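Local coordinates for protein amidohydrolase (Brucella melitensis biovar Abortus, PDB 4F0L) that binds a metal ion, here modelled as iron(III), in an amidohydrolase barrel and probably acts as a metal-dependent deaminase, at residues A16-A19 / G24-E27; A68-M73 / W88-I93; R112-M117 / D148-A153. All blocks are in the same frame, centred on the assembly; numbering follows the deposited sequence.

Interaction 1 (A16-A19 / G24-E27); sequences ARQA and GWAE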
ATOM      1  N   ALA B  16     -22.534  19.230  -4.032  1.00 19.50           N
ATOM      2  CA  ALA B  16     -21.380  18.527  -4.574  1.00 19.03           C
ATOM      3  C   ALA B  16     -21.316  18.717  -6.065  1.00 19.75           C
ATOM      4  O   ALA B  16     -22.299  18.427  -6.772  1.00 19.38           O
ATOM      5  CB  ALA B  16     -21.511  17.045  -4.272  1.00 17.83           C
ATOM      6  N   ARG B  17     -20.156  19.106  -6.571  1.00 20.12           N
ATOM      7  CA  ARG B  17     -19.987  19.181  -8.026  1.00 21.38           C
ATOM      8  C   ARG B  17     -20.154  17.819  -8.672  1.00 19.79           C
ATOM      9  O   ARG B  17     -20.703  17.722  -9.728  1.00 19.21           O
ATOM     10  CB  ARG B  17     -18.606  19.712  -8.409  1.00 24.73           C
ATOM     11  CG  ARG B  17     -18.485  21.202  -8.458  1.00 28.81           C
ATOM     12  CD  ARG B  17     -17.261  21.632  -9.264  1.00 32.79           C
ATOM     13  NE  ARG B  17     -17.159  23.087  -9.230  1.00 39.19           N
ATOM     14  CZ  ARG B  17     -16.752  23.805  -8.179  1.00 42.69           C
ATOM     15  NH1 ARG B  17     -16.371  23.205  -7.036  1.00 42.68           N
ATOM     16  NH2 ARG B  17     -16.720  25.142  -8.279  1.00 44.31           N
ATOM     17  N   GLN B  18     -19.647  16.770  -8.020  1.00 18.09           N
ATOM     18  CA  GLN B  18     -19.927  15.385  -8.423  1.00 17.53           C
ATOM     19  C   GLN B  18     -20.198  14.564  -7.181  1.00 16.19           C
ATOM     20  O   GLN B  18     -19.547  14.745  -6.166  1.00 15.06           O
ATOM     21  CB  GLN B  18     -18.735  14.754  -9.152  1.00 17.45           C
ATOM     22  CG  GLN B  18     -18.233  15.476 -10.391  1.00 18.64           C
ATOM     23  CD  GLN B  18     -17.017  14.808 -10.989  1.00 18.68           C
ATOM     24  OE1 GLN B  18     -17.128  13.786 -11.663  1.00 19.40           O
ATOM     25  NE2 GLN B  18     -15.838  15.387 -10.748  1.00 19.55           N
ATOM     26  N   ALA B  19     -21.127  13.634  -7.285  1.00 16.38           N
ATOM     27  CA  ALA B  19     -21.423  12.731  -6.196  1.00 15.97           C
ATOM     28  C   ALA B  19     -21.748  11.381  -6.773  1.00 16.52           C
ATOM     29  O   ALA B  19     -22.394  11.278  -7.812  1.00 17.26           O
ATOM     30  CB  ALA B  19     -22.567  13.246  -5.358  1.00 15.71           C
ATOM     31  N   GLY B  24     -25.052   5.702 -10.158  1.00 24.54           N
ATOM     32  CA  GLY B  24     -23.958   6.318 -10.908  1.00 24.03           C
ATOM     33  C   GLY B  24     -23.558   7.729 -10.474  1.00 22.54           C
ATOM     34  O   GLY B  24     -24.183   8.346  -9.582  1.00 21.31           O
ATOM     35  N   TRP B  25     -22.497   8.238 -11.095  1.00 20.42           N
ATOM     36  CA  TRP B  25     -22.103   9.626 -10.891  1.00 19.97           C
ATOM     37  C   TRP B  25     -23.160  10.571 -11.333  1.00 20.58           C
ATOM     38  O   TRP B  25     -23.752  10.389 -12.369  1.00 21.09           O
ATOM     39  CB  TRP B  25     -20.817   9.978 -11.635  1.00 19.05           C
ATOM     40  CG  TRP B  25     -19.618   9.338 -10.993  1.00 17.99           C
ATOM     41  CD1 TRP B  25     -18.955   8.184 -11.403  1.00 18.46           C
ATOM     42  CD2 TRP B  25     -18.931   9.769  -9.798  1.00 16.99           C
ATOM     43  NE1 TRP B  25     -17.918   7.895 -10.578  1.00 17.02           N
ATOM     44  CE2 TRP B  25     -17.859   8.804  -9.582  1.00 17.14           C
ATOM     45  CE3 TRP B  25     -19.066  10.839  -8.916  1.00 16.08           C
ATOM     46  CZ2 TRP B  25     -16.991   8.928  -8.532  1.00 16.29           C
ATOM     47  CZ3 TRP B  25     -18.177  10.960  -7.853  1.00 15.87           C
ATOM     48  CH2 TRP B  25     -17.177  10.024  -7.653  1.00 15.47           C
ATOM     49  N   ALA B  26     -23.417  11.592 -10.527  1.00 20.84           N
ATOM     50  CA  ALA B  26     -24.251  12.720 -10.962  1.00 21.86           C
ATOM     51  C   ALA B  26     -23.510  13.999 -10.659  1.00 22.27           C
ATOM     52  O   ALA B  26     -22.641  14.044  -9.780  1.00 19.68           O
ATOM     53  CB  ALA B  26     -25.592  12.708 -10.246  1.00 20.67           C
ATOM     54  N   GLU B  27     -23.881  15.050 -11.379  1.00 23.43           N
ATOM     55  CA  GLU B  27     -23.265  16.350 -11.207  1.00 23.66           C
ATOM     56  C   GLU B  27     -24.213  17.350 -10.568  1.00 22.15           C
ATOM     57  O   GLU B  27     -25.444  17.281 -10.748  1.00 22.30           O
ATOM     58  CB  GLU B  27     -22.810  16.884 -12.572  1.00 26.36           C
ATOM     59  CG  GLU B  27     -21.715  16.043 -13.206  1.00 29.29           C
ATOM     60  CD  GLU B  27     -21.266  16.653 -14.515  1.00 33.79           C
ATOM     61  OE1 GLU B  27     -21.764  16.222 -15.578  1.00 40.34           O
ATOM     62  OE2 GLU B  27     -20.483  17.614 -14.475  1.00 35.46           O
TER

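Interaction 2 (A68-M73 / W88-I93); sequences AFQYGM and WSWREI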
ATOM      1  N   ALA B  68     -10.157  -3.632  18.092  1.00 16.61           N
ATOM      2  CA  ALA B  68      -9.638  -2.299  18.394  1.00 16.44           C
ATOM      3  C   ALA B  68      -8.305  -2.355  19.139  1.00 17.05           C
ATOM      4  O   ALA B  68      -7.404  -1.593  18.829  1.00 16.77           O
ATOM      5  CB  ALA B  68     -10.643  -1.467  19.173  1.00 16.16           C
ATOM      6  N   PHE B  69      -8.157  -3.277  20.087  1.00 18.03           N
ATOM      7  CA  PHE B  69      -6.937  -3.319  20.909  1.00 18.53           C
ATOM      8  C   PHE B  69      -5.671  -3.583  20.111  1.00 17.98           C
ATOM      9  O   PHE B  69      -4.608  -3.158  20.512  1.00 17.00           O
ATOM     10  CB  PHE B  69      -7.067  -4.321  22.076  1.00 20.08           C
ATOM     11  CG  PHE B  69      -6.993  -5.768  21.666  1.00 20.82           C
ATOM     12  CD1 PHE B  69      -5.782  -6.420  21.609  1.00 21.59           C
ATOM     13  CD2 PHE B  69      -8.153  -6.482  21.349  1.00 21.39           C
ATOM     14  CE1 PHE B  69      -5.721  -7.763  21.237  1.00 22.19           C
ATOM     15  CE2 PHE B  69      -8.102  -7.814  20.979  1.00 21.32           C
ATOM     16  CZ  PHE B  69      -6.878  -8.456  20.918  1.00 21.65           C
ATOM     17  N   GLN B  70      -5.805  -4.272  18.976  1.00 17.89           N
ATOM     18  CA  GLN B  70      -4.669  -4.614  18.154  1.00 17.92           C
ATOM     19  C   GLN B  70      -4.045  -3.386  17.505  1.00 18.08           C
ATOM     20  O   GLN B  70      -2.871  -3.431  17.097  1.00 18.80           O
ATOM     21  CB  GLN B  70      -5.029  -5.703  17.117  1.00 17.73           C
ATOM     22  CG  GLN B  70      -5.366  -7.038  17.795  1.00 17.90           C
ATOM     23  CD  GLN B  70      -5.763  -8.134  16.833  1.00 18.44           C
ATOM     24  OE1 GLN B  70      -5.599  -8.011  15.642  1.00 19.01           O
ATOM     25  NE2 GLN B  70      -6.227  -9.256  17.364  1.00 19.22           N
ATOM     26  N   TYR B  71      -4.806  -2.295  17.402  1.00 17.32           N
ATOM     27  CA  TYR B  71      -4.248  -1.027  16.909  1.00 17.35           C
ATOM     28  C   TYR B  71      -3.035  -0.628  17.745  1.00 18.86           C
ATOM     29  O   TYR B  71      -2.116   0.004  17.250  1.00 18.87           O
ATOM     30  CB  TYR B  71      -5.290   0.067  17.008  1.00 16.64           C
ATOM     31  CG  TYR B  71      -4.920   1.466  16.517  1.00 15.99           C
ATOM     32  CD1 TYR B  71      -4.777   1.754  15.157  1.00 14.75           C
ATOM     33  CD2 TYR B  71      -4.810   2.523  17.429  1.00 16.07           C
ATOM     34  CE1 TYR B  71      -4.469   3.039  14.718  1.00 14.84           C
ATOM     35  CE2 TYR B  71      -4.533   3.806  17.013  1.00 16.33           C
ATOM     36  CZ  TYR B  71      -4.346   4.065  15.647  1.00 15.67           C
ATOM     37  OH  TYR B  71      -4.083   5.357  15.255  1.00 15.53           O
ATOM     38  N   GLY B  72      -3.066  -0.947  19.037  1.00 19.77           N
ATOM     39  CA  GLY B  72      -1.930  -0.650  19.907  1.00 21.54           C
ATOM     40  C   GLY B  72      -0.645  -1.375  19.511  1.00 21.64           C
ATOM     41  O   GLY B  72       0.441  -0.888  19.777  1.00 21.95           O
ATOM     42  N   MET B  73      -0.760  -2.518  18.850  1.00 21.72           N
ATOM     43  CA  MET B  73       0.421  -3.291  18.472  1.00 22.91           C
ATOM     44  C   MET B  73       0.847  -3.058  17.032  1.00 21.06           C
ATOM     45  O   MET B  73       1.831  -3.659  16.578  1.00 20.57           O
ATOM     46  CB  MET B  73       0.207  -4.794  18.732  1.00 25.28           C
ATOM     47  CG  MET B  73      -0.578  -5.522  17.645  1.00 26.48           C
ATOM     48  SD  MET B  73      -1.112  -7.182  18.149  1.00 30.43           S
ATOM     49  CE  MET B  73       0.065  -8.170  17.209  1.00 31.67           C
ATOM     50  N   TRP B  88       4.977 -16.827  15.540  1.00 36.85           N
ATOM     51  CA  TRP B  88       5.128 -16.787  17.009  1.00 38.29           C
ATOM     52  C   TRP B  88       5.169 -15.362  17.520  1.00 37.41           C
ATOM     53  O   TRP B  88       4.440 -15.013  18.459  1.00 35.21           O
ATOM     54  CB  TRP B  88       6.370 -17.555  17.481  1.00 37.42           C
ATOM     55  N   SER B  89       5.983 -14.520  16.877  1.00 36.16           N
ATOM     56  CA  SER B  89       6.141 -13.121  17.315  1.00 35.26           C
ATOM     57  C   SER B  89       4.810 -12.345  17.312  1.00 34.49           C
ATOM     58  O   SER B  89       4.546 -11.556  18.230  1.00 32.74           O
ATOM     59  CB  SER B  89       7.208 -12.407  16.477  1.00 34.79           C
ATOM     60  OG  SER B  89       6.842 -12.332  15.099  1.00 33.62           O
ATOM     61  N   TRP B  90       3.972 -12.582  16.301  1.00 33.04           N
ATOM     62  CA  TRP B  90       2.661 -11.934  16.229  1.00 34.34           C
ATOM     63  C   TRP B  90       1.783 -12.340  17.395  1.00 34.94           C
ATOM     64  O   TRP B  90       1.212 -11.501  18.068  1.00 32.84           O
ATOM     65  CB  TRP B  90       1.949 -12.262  14.915  1.00 33.79           C
ATOM     66  CG  TRP B  90       0.736 -11.409  14.692  1.00 34.05           C
ATOM     67  CD1 TRP B  90       0.664 -10.202  14.002  1.00 33.46           C
ATOM     68  CD2 TRP B  90      -0.638 -11.671  15.155  1.00 35.46           C
ATOM     69  NE1 TRP B  90      -0.621  -9.717  14.003  1.00 34.87           N
ATOM     70  CE2 TRP B  90      -1.450 -10.540  14.688  1.00 34.65           C
ATOM     71  CE3 TRP B  90      -1.246 -12.684  15.880  1.00 35.97           C
ATOM     72  CZ2 TRP B  90      -2.809 -10.450  14.949  1.00 34.90           C
ATOM     73  CZ3 TRP B  90      -2.609 -12.580  16.155  1.00 36.58           C
ATOM     74  CH2 TRP B  90      -3.379 -11.494  15.681  1.00 36.68           C
ATOM     75  N   ARG B  91       1.674 -13.632  17.642  1.00 40.25           N
ATOM     76  CA  ARG B  91       0.903 -14.116  18.793  1.00 43.74           C
ATOM     77  C   ARG B  91       1.465 -13.633  20.142  1.00 42.49           C
ATOM     78  O   ARG B  91       0.695 -13.287  21.028  1.00 40.42           O
ATOM     79  CB  ARG B  91       0.800 -15.647  18.774  1.00 45.92           C
ATOM     80  CG  ARG B  91      -0.001 -16.181  17.593  1.00 49.59           C
ATOM     81  CD  ARG B  91      -0.626 -17.535  17.893  1.00 52.64           C
ATOM     82  NE  ARG B  91       0.361 -18.452  18.457  1.00 54.48           N
ATOM     83  CZ  ARG B  91       1.320 -19.065  17.759  1.00 58.11           C
ATOM     84  NH1 ARG B  91       1.462 -18.875  16.448  1.00 56.31           N
ATOM     85  NH2 ARG B  91       2.156 -19.884  18.389  1.00 60.75           N
ATOM     86  N   GLU B  92       2.791 -13.606  20.288  1.00 43.41           N
ATOM     87  CA  GLU B  92       3.412 -13.142  21.547  1.00 44.73           C
ATOM     88  C   GLU B  92       3.037 -11.682  21.825  1.00 41.89           C
ATOM     89  O   GLU B  92       2.637 -11.348  22.943  1.00 37.83           O
ATOM     90  CB  GLU B  92       4.944 -13.302  21.555  1.00 48.09           C
ATOM     91  CG  GLU B  92       5.613 -12.601  22.747  1.00 52.47           C
ATOM     92  CD  GLU B  92       7.032 -13.081  23.050  1.00 57.04           C
ATOM     93  OE1 GLU B  92       7.837 -13.240  22.103  1.00 57.16           O
ATOM     94  OE2 GLU B  92       7.351 -13.281  24.254  1.00 60.84           O
ATOM     95  N   ILE B  93       3.178 -10.823  20.811  1.00 38.55           N
ATOM     96  CA  ILE B  93       2.858  -9.416  20.967  1.00 37.06           C
ATOM     97  C   ILE B  93       1.344  -9.283  21.183  1.00 35.37           C
ATOM     98  O   ILE B  93       0.918  -8.565  22.076  1.00 33.41           O
ATOM     99  CB  ILE B  93       3.339  -8.554  19.788  1.00 38.41           C
ATOM    100  CG1 ILE B  93       4.872  -8.663  19.597  1.00 42.08           C
ATOM    101  CG2 ILE B  93       2.946  -7.099  20.002  1.00 37.83           C
ATOM    102  CD1 ILE B  93       5.722  -8.373  20.828  1.00 44.87           C
TER

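Interaction 3 (R112-M117 / D148-A153); sequences RLYVDM and DRIAAA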
ATOM      1  N   ARG B 112      -8.561   6.356  19.533  1.00 14.36           N
ATOM      2  CA  ARG B 112      -7.571   6.823  18.569  1.00 14.35           C
ATOM      3  C   ARG B 112      -7.670   6.045  17.258  1.00 13.58           C
ATOM      4  O   ARG B 112      -7.458   6.604  16.184  1.00 13.12           O
ATOM      5  CB  ARG B 112      -6.161   6.739  19.148  1.00 15.17           C
ATOM      6  CG  ARG B 112      -5.080   7.342  18.284  1.00 15.54           C
ATOM      7  CD  ARG B 112      -5.305   8.848  18.093  1.00 16.17           C
ATOM      8  NE  ARG B 112      -4.402   9.481  17.125  1.00 16.44           N
ATOM      9  CZ  ARG B 112      -4.559   9.453  15.790  1.00 16.18           C
ATOM     10  NH1 ARG B 112      -5.577   8.841  15.218  1.00 15.59           N
ATOM     11  NH2 ARG B 112      -3.672  10.050  15.022  1.00 16.07           N
ATOM     12  N   LEU B 113      -7.998   4.769  17.353  1.00 13.23           N
ATOM     13  CA  LEU B 113      -8.303   3.962  16.167  1.00 13.06           C
ATOM     14  C   LEU B 113      -9.492   4.471  15.363  1.00 13.17           C
ATOM     15  O   LEU B 113      -9.429   4.594  14.121  1.00 13.55           O
ATOM     16  CB  LEU B 113      -8.593   2.540  16.577  1.00 12.58           C
ATOM     17  CG  LEU B 113      -9.143   1.664  15.453  1.00 12.37           C
ATOM     18  CD1 LEU B 113      -8.172   1.589  14.285  1.00 12.19           C
ATOM     19  CD2 LEU B 113      -9.570   0.266  15.964  1.00 12.14           C
ATOM     20  N   TYR B 114     -10.569   4.785  16.069  1.00 13.31           N
ATOM     21  CA  TYR B 114     -11.772   5.232  15.374  1.00 13.19           C
ATOM     22  C   TYR B 114     -11.544   6.612  14.756  1.00 13.15           C
ATOM     23  O   TYR B 114     -12.074   6.905  13.685  1.00 12.33           O
ATOM     24  CB  TYR B 114     -13.022   5.172  16.290  1.00 13.16           C
ATOM     25  CG  TYR B 114     -13.368   3.763  16.800  1.00 13.16           C
ATOM     26  CD1 TYR B 114     -12.985   2.613  16.100  1.00 13.31           C
ATOM     27  CD2 TYR B 114     -14.082   3.584  17.972  1.00 13.35           C
ATOM     28  CE1 TYR B 114     -13.280   1.346  16.574  1.00 13.12           C
ATOM     29  CE2 TYR B 114     -14.393   2.338  18.429  1.00 13.31           C
ATOM     30  CZ  TYR B 114     -13.991   1.219  17.737  1.00 13.29           C
ATOM     31  OH  TYR B 114     -14.282  -0.050  18.194  1.00 13.24           O
ATOM     32  N   VAL B 115     -10.731   7.457  15.400  1.00 13.78           N
ATOM     33  CA  VAL B 115     -10.331   8.709  14.775  1.00 13.78           C
ATOM     34  C   VAL B 115      -9.552   8.458  13.464  1.00 14.11           C
ATOM     35  O   VAL B 115      -9.804   9.084  12.423  1.00 13.49           O
ATOM     36  CB  VAL B 115      -9.524   9.584  15.742  1.00 14.72           C
ATOM     37  CG1 VAL B 115      -8.690  10.627  14.975  1.00 14.08           C
ATOM     38  CG2 VAL B 115     -10.447  10.227  16.788  1.00 15.27           C
ATOM     39  N   ASP B 116      -8.583   7.558  13.526  1.00 14.27           N
ATOM     40  CA  ASP B 116      -7.811   7.173  12.344  1.00 15.33           C
ATOM     41  C   ASP B 116      -8.761   6.636  11.217  1.00 13.97           C
ATOM     42  O   ASP B 116      -8.667   7.024  10.044  1.00 13.52           O
ATOM     43  CB  ASP B 116      -6.804   6.102  12.792  1.00 16.97           C
ATOM     44  CG  ASP B 116      -5.479   6.212  12.113  1.00 19.93           C
ATOM     45  OD1 ASP B 116      -5.519   6.473  10.887  1.00 23.72           O
ATOM     46  OD2 ASP B 116      -4.410   5.966  12.784  1.00 21.51           O
ATOM     47  N   MET B 117      -9.689   5.752  11.581  1.00 12.53           N
ATOM     48  CA  MET B 117     -10.672   5.233  10.599  1.00 11.87           C
ATOM     49  C   MET B 117     -11.500   6.366  10.002  1.00 11.42           C
ATOM     50  O   MET B 117     -11.663   6.432   8.807  1.00 11.10           O
ATOM     51  CB  MET B 117     -11.618   4.228  11.253  1.00 11.95           C
ATOM     52  CG  MET B 117     -10.961   2.875  11.572  1.00 12.14           C
ATOM     53  SD  MET B 117     -12.165   1.750  12.295  1.00 12.39           S
ATOM     54  CE  MET B 117     -11.267   0.191  12.314  1.00 11.93           C
ATOM     55  N   ASP B 148     -18.672  -1.594  26.870  1.00 20.25           N
ATOM     56  CA  ASP B 148     -19.058  -0.228  27.210  1.00 21.04           C
ATOM     57  C   ASP B 148     -17.947   0.781  26.831  1.00 20.78           C
ATOM     58  O   ASP B 148     -18.225   1.921  26.434  1.00 19.58           O
ATOM     59  CB  ASP B 148     -19.370  -0.077  28.699  1.00 22.52           C
ATOM     60  CG  ASP B 148     -20.495  -1.000  29.190  1.00 23.86           C
ATOM     61  OD1 ASP B 148     -21.178  -1.708  28.412  1.00 23.86           O
ATOM     62  OD2 ASP B 148     -20.679  -1.017  30.417  1.00 26.28           O
ATOM     63  N   ARG B 149     -16.694   0.366  27.011  1.00 20.43           N
ATOM     64  CA  ARG B 149     -15.552   1.214  26.612  1.00 20.09           C
ATOM     65  C   ARG B 149     -15.499   1.455  25.098  1.00 18.35           C
ATOM     66  O   ARG B 149     -15.203   2.584  24.641  1.00 17.00           O
ATOM     67  CB  ARG B 149     -14.244   0.608  27.085  1.00 20.60           C
ATOM     68  CG  ARG B 149     -14.140   0.509  28.604  1.00 22.25           C
ATOM     69  CD  ARG B 149     -14.140   1.887  29.252  1.00 23.77           C
ATOM     70  NE  ARG B 149     -13.931   1.792  30.688  1.00 25.50           N
ATOM     71  CZ  ARG B 149     -13.435   2.764  31.459  1.00 27.07           C
ATOM     72  NH1 ARG B 149     -13.043   3.939  30.962  1.00 27.82           N
ATOM     73  NH2 ARG B 149     -13.308   2.552  32.757  1.00 28.70           N
ATOM     74  N   ILE B 150     -15.798   0.403  24.331  1.00 17.56           N
ATOM     75  CA  ILE B 150     -15.888   0.497  22.870  1.00 16.65           C
ATOM     76  C   ILE B 150     -16.948   1.505  22.503  1.00 16.64           C
ATOM     77  O   ILE B 150     -16.691   2.445  21.731  1.00 16.49           O
ATOM     78  CB  ILE B 150     -16.221  -0.868  22.233  1.00 16.61           C
ATOM     79  CG1 ILE B 150     -15.071  -1.849  22.415  1.00 17.00           C
ATOM     80  CG2 ILE B 150     -16.598  -0.728  20.768  1.00 15.64           C
ATOM     81  CD1 ILE B 150     -13.708  -1.336  21.991  1.00 17.70           C
ATOM     82  N   ALA B 151     -18.131   1.343  23.091  1.00 16.33           N
ATOM     83  CA  ALA B 151     -19.216   2.241  22.807  1.00 16.77           C
ATOM     84  C   ALA B 151     -18.916   3.695  23.224  1.00 17.01           C
ATOM     85  O   ALA B 151     -19.265   4.617  22.485  1.00 16.55           O
ATOM     86  CB  ALA B 151     -20.503   1.745  23.420  1.00 17.41           C
ATOM     87  N   ALA B 152     -18.261   3.892  24.364  1.00 17.30           N
ATOM     88  CA  ALA B 152     -17.841   5.218  24.780  1.00 17.74           C
ATOM     89  C   ALA B 152     -16.856   5.810  23.791  1.00 17.52           C
ATOM     90  O   ALA B 152     -16.967   7.012  23.453  1.00 16.93           O
ATOM     91  CB  ALA B 152     -17.240   5.218  26.189  1.00 19.12           C
ATOM     92  N   ALA B 153     -15.894   4.990  23.329  1.00 16.68           N
ATOM     93  CA  ALA B 153     -14.911   5.440  22.345  1.00 16.00           C
ATOM     94  C   ALA B 153     -15.605   5.836  21.020  1.00 15.62           C
ATOM     95  O   ALA B 153     -15.397   6.937  20.493  1.00 15.40           O
ATOM     96  CB  ALA B 153     -13.856   4.351  22.108  1.00 15.28           C
TER

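Interaction 1 (A16-A19 / G24-E27)
Ala-19 and Ala-26 hold the two segments together through a pair of backbone hydrogen bonds. Ala-19 N donates a hydrogen bond to Ala-26 O at 2.9 Å, with 161° at the hydrogen. The return bond runs from Ala-26 N to Ala-19 O at 2.9 Å and is straighter, 170°. Alpha hydrogens support the same oxygens: Gln-18 CA lies 3.3 Å from Ala-26 O, and Trp-25 CA also approaches Ala-19 O. The two segments thus form the open end of an antiparallel beta hairpin, strands 19-21 and 24-26, in the HutF-type N-terminal region. Ala-19 and Ala-26 are its hydrogen-bonded pair. Gln-18 and Glu-27 form the next pair, which is non-hydrogen-bonded, and their side chains lie on the other face. There Glu-27 CB rests 3.6 Å from Arg-17 O. The Trp-25 indole reaches back alongside the partner strand. Its CE3 comes to 3.5 Å from Ala-19 C and 3.9 Å from Gln-18 CB, and Ala-19 N lies at the ring edge. Further out, Trp-25 NE1 is hydrogen-bonded to Asp-409 OD1, which fixes the far side of the indole. The extended Gln-18 chain carries NE2 to Ala-406 O. Val-56 of strand 56-66 touches the side chains of Gln-18 and Trp-25.

Interaction 2 (A68-M73 / W88-I93)
The Trp-90 indole meets Met-73 over one face and Gln-70 at its edge. Met-73 CE sits over the five-membered ring, 3.7 Å from its centroid and 14° off the ring normal. This is a CH-pi contact made by the methyl group. The sulfur stands further back: Met-73 SD makes a more distant, oblique Met-aromatic contact, 5.1 Å from the same centroid. At the edge, Gln-70 OE1 lies near the indole plane, 3.8 Å from Trp-90 CZ2, and Gln-70 NE2 is 4.0 Å from Trp-90 CH2. The amide and ring planes are almost perpendicular, 87° apart. Gln-70 also has CG against one face of the Phe-69 ring.

Met-73 CG lies between the backbone N and the carbonyl carbon (chi1 81°). The chain then bends at chi3 and delivers CE to the indole. Its CB packs against Ile-93 CG2 at 3.8 Å, and CE also lies near the backbone oxygen of Trp-90, 3.6 Å away. The contact joins the loop that follows strand 56-66 to the first turns of helix 88-100. Metal ligand His-65 lies near the end of that strand and His-67 just beyond it. Met-94 of the helix touches both Gln-70 and Met-73. Arg-354 of the second subunit packs on Trp-90.

The Gln-70 side chain is about 6 Å from the iron at the nearest atoms, with the side chains of His-67 and Asp-329 as close neighbours. It is therefore a second-shell neighbour of the metal. No hydrogen bond crosses between the segments. Their union rests on dispersion and CH-pi forces, and the indole edge meets the Gln-70 amide without gripping it.

Interaction 3 (R112-M117 / D148-A153)
Tyr-114 meets Ile-150 and Ala-153 by van der Waals packing; no hydrogen bond crosses between the segments. The Tyr-114 side chain reaches across from helix 103-119 to helix 145-157, and only its ring and hydroxyl do the touching. Tyr-114 CD2 is 4.2 Å from Ala-153 CB, a loose methyl contact. At the far end of the ring, Tyr-114 OH lies 3.5 Å from Ile-150 CG2 and 4.0 Å from Ile-150 CD1. The Tyr-114 and Ile-150 side chains cross at about a right angle. With chi1 at -61°, Tyr-114 CG stands anti to the carbonyl carbon, and the ring leads out toward the neighbouring helix.

Backbone atoms of helix 145-157 line the ring edge. Ile-150 O is 4.0 Å from Tyr-114 CE2, and Ala-153 C is 4.1 Å from Tyr-114 CD2. Both lie near the ring plane. The tyrosine thus presents its edge to the partner helix. The nearest alpha carbons, those of Tyr-114 and Ala-153, are 7.6 Å apart, consistent with the small side chain of Ala-153.

The two helices are successive outer helices of the amidohydrolase TIM barrel. Strand 122-129 comes between them in sequence and lies against both: Val-125 touches Tyr-114, while Glu-127 and His-129 touch Ile-150.

The polar partner of the buried Tyr-114 hydroxyl lies outside the two segments: it is hydrogen-bonded to Glu-127 OE1 of the barrel strand, which would hold the end of the ring beside Ile-150. Arg-149 forms salt bridges with Glu-145 and with Glu-107 of helix 103-119, adding a charged link between the same two helices.

How the interactions relate
The three contacts follow one another along the chain. Interaction 1 lies in the N-terminal HutF-type region, with its centre about 41 Å from that of interaction 2 and about 31 Å from that of interaction 3. It touches neither, and it lies on the opposite side of the chain's centre from interaction 2. Interactions 2 and 3 both belong to the amidohydrolase barrel, with centres about 18 Å apart, and they do touch. Tyr-71 OH lies 2.6 Å from Asp-116 OD2, a probable hydrogen bond, and Leu-113 packs on Ala-68 and Tyr-71. Helix 103-119 thereby links the metal-side loop to helix 145-157. Residues of both contacts meet the second subunit, so this part of the barrel faces the other chain.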